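Local atomic coordinates of protease 2A (Rhinovirus C, PDB entry 5X45), a protein that probably acts as a chymotrypsin-like cysteine protease that cleaves the viral polyprotein, with a structural zinc ion bound in its fold. Residues V49-C55 / C113-I118. Sequence-based numbering, arbitrary orientation.
Sequences VIPCCDC and CKHGVI. With ZN (zinc ion), chain E.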
loop_
_atom_site.group_PDB
_atom_site.type_symbol
_atom_site.label_atom_id
_atom_site.label_comp_id
_atom_site.label_asym_id
_atom_site.label_seq_id
_atom_site.Cartn_x
_atom_site.Cartn_y
_atom_site.Cartn_z
ATOM N N VAL A 49 10.171 -0.120 -8.211
ATOM C CA VAL A 49 9.863 0.953 -9.153
ATOM C C VAL A 49 8.365 1.250 -9.164
ATOM O O VAL A 49 7.545 0.357 -9.385
ATOM C CB VAL A 49 10.314 0.591 -10.580
ATOM C CG1 VAL A 49 9.809 1.621 -11.585
ATOM C CG2 VAL A 49 11.832 0.468 -10.640
ATOM N N ILE A 50 8.007 2.505 -8.914
ATOM C CA ILE A 50 6.614 2.920 -9.007
ATOM C C ILE A 50 6.347 3.510 -10.391
ATOM O O ILE A 50 6.870 4.566 -10.727
ATOM C CB ILE A 50 6.262 3.925 -7.897
ATOM C CG1 ILE A 50 6.585 3.309 -6.533
ATOM C CG2 ILE A 50 4.794 4.350 -7.982
ATOM C CD1 ILE A 50 6.558 4.293 -5.396
ATOM N N PRO A 51 5.570 2.796 -11.178
ATOM C CA PRO A 51 5.309 3.140 -12.564
ATOM C C PRO A 51 4.345 4.272 -12.697
ATOM O O PRO A 51 3.621 4.558 -11.800
ATOM C CB PRO A 51 4.692 1.870 -13.125
ATOM C CG PRO A 51 4.239 1.090 -11.964
ATOM C CD PRO A 51 4.855 1.598 -10.740
ATOM N N CYS A 52 4.341 4.914 -13.836
ATOM C CA CYS A 52 3.382 5.952 -14.099
ATOM C C CYS A 52 2.380 5.406 -15.048
ATOM O O CYS A 52 1.867 6.106 -15.857
ATOM C CB CYS A 52 4.068 7.162 -14.694
ATOM S SG CYS A 52 5.036 8.043 -13.467
ATOM N N CYS A 53 2.112 4.128 -14.938
ATOM C CA CYS A 53 1.119 3.510 -15.756
ATOM C C CYS A 53 -0.273 3.797 -15.220
ATOM O O CYS A 53 -0.473 4.567 -14.296
ATOM C CB CYS A 53 1.405 2.001 -15.958
ATOM S SG CYS A 53 1.250 0.791 -14.617
ATOM N N ASP A 54 -1.221 3.166 -15.863
ATOM C CA ASP A 54 -2.654 3.282 -15.595
ATOM C C ASP A 54 -3.277 1.973 -15.088
ATOM O O ASP A 54 -4.478 1.920 -14.810
ATOM C CB ASP A 54 -3.375 3.762 -16.862
ATOM C CG ASP A 54 -3.226 2.790 -18.032
ATOM O OD1 ASP A 54 -2.116 2.241 -18.226
ATOM O OD2 ASP A 54 -4.210 2.611 -18.784
ATOM N N CYS A 55 -2.462 0.923 -14.983
ATOM C CA CYS A 55 -2.943 -0.409 -14.596
ATOM C C CYS A 55 -3.748 -0.450 -13.293
ATOM O O CYS A 55 -3.505 0.323 -12.363
ATOM C CB CYS A 55 -1.768 -1.379 -14.478
ATOM S SG CYS A 55 -0.967 -1.748 -16.043
ATOM N N CYS A 113 1.880 -4.429 -10.733
ATOM C CA CYS A 113 1.527 -4.691 -12.117
ATOM C C CYS A 113 2.798 -5.106 -12.863
ATOM O O CYS A 113 3.848 -5.288 -12.256
ATOM C CB CYS A 113 0.889 -3.460 -12.747
ATOM S SG CYS A 113 2.040 -2.092 -12.956
ATOM N N LYS A 114 2.712 -5.236 -14.178
ATOM C CA LYS A 114 3.868 -5.637 -14.958
ATOM C C LYS A 114 5.016 -4.626 -14.815
ATOM O O LYS A 114 6.183 -5.002 -14.784
ATOM C CB LYS A 114 3.469 -5.801 -16.424
ATOM C CG LYS A 114 4.635 -5.808 -17.388
ATOM C CD LYS A 114 4.209 -5.348 -18.775
ATOM C CE LYS A 114 5.418 -5.204 -19.674
ATOM N NZ LYS A 114 6.241 -6.449 -19.658
ATOM N N HIS A 115 4.676 -3.346 -14.707
ATOM C CA HIS A 115 5.673 -2.276 -14.710
ATOM C C HIS A 115 6.292 -1.950 -13.339
ATOM O O HIS A 115 7.320 -1.278 -13.267
ATOM C CB HIS A 115 5.054 -1.021 -15.316
ATOM C CG HIS A 115 4.507 -1.240 -16.689
ATOM N ND1 HIS A 115 3.160 -1.167 -16.979
ATOM C CD2 HIS A 115 5.125 -1.555 -17.852
ATOM C CE1 HIS A 115 2.975 -1.416 -18.262
ATOM N NE2 HIS A 115 4.150 -1.655 -18.816
ATOM N N GLY A 116 5.686 -2.432 -12.260
ATOM C CA GLY A 116 6.247 -2.217 -10.939
ATOM C C GLY A 116 5.224 -2.213 -9.824
ATOM O O GLY A 116 4.122 -2.737 -9.964
ATOM N N VAL A 117 5.609 -1.634 -8.697
ATOM C CA VAL A 117 4.742 -1.566 -7.534
ATOM C C VAL A 117 3.815 -0.354 -7.625
ATOM O O VAL A 117 4.279 0.775 -7.769
ATOM C CB VAL A 117 5.560 -1.483 -6.241
ATOM C CG1 VAL A 117 4.643 -1.640 -5.029
ATOM C CG2 VAL A 117 6.640 -2.562 -6.233
ATOM N N ILE A 118 2.509 -0.578 -7.538
ATOM C CA ILE A 118 1.574 0.532 -7.649
ATOM C C ILE A 118 0.787 0.753 -6.359
ATOM O O ILE A 118 0.079 1.748 -6.237
ATOM C CB ILE A 118 0.555 0.322 -8.804
ATOM C CG1 ILE A 118 -0.271 -0.941 -8.568
ATOM C CG2 ILE A 118 1.254 0.276 -10.151
ATOM C CD1 ILE A 118 -1.331 -1.172 -9.612
HETATM ZN ZN ZN E . 1.441 -1.055 -15.192
#
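V49 O takes two hydrogens from the facing segment 113-118 of the same chain: V117 N donates a bond of 2.9 Å to it, and the CA-H of G116 approaches beside that bond. This pairing lies next to a zinc site in which C53 and C55 of the loop leading into strand 57-62 join C113 and H115 at the hairpin turn between strands 110-113 and 116-124. Such a site of three cysteines and one histidine is characteristic of the picornaviral 2A proteases, where it is regarded as structural; here it fastens the loop between two groups of strands to the six-stranded barrel.

The metal is ligated by C53 SG at 1.9 Å, C113 SG at 2.5 Å, C55 SG at 2.6 Å and H115 ND1 at 2.5 Å. C53 and C113 both place their sulfur between the backbone N and the carbonyl carbon (chi1 70° and 68°), which turns each towards the ion. C55 instead swings its sulfur beside its own backbone N (chi1 -67°), while its CB packs against C113 CB. Around the imidazole of H115, the sulfurs of C53 and C55 stand at the edge, close to the ring plane. C113 SG also accepts a weak bond from H115 N, at 3.4 Å, tying one ligand to the backbone of the next. This single weak N-H contact may slightly ease the negative charge on C113 SG.

Between the zinc site and the backbone pairing, P51 fills the join with its ring: CB rests on H115 CB, and CG meets I118 CG2. The proline and isoleucine side chains cross at about a right angle. At the far end of segment 49-55, R135 NH1 hydrogen-bonds C55 O, the same carbonyl oxygen that I118 CD1 approaches to 3.8 Å.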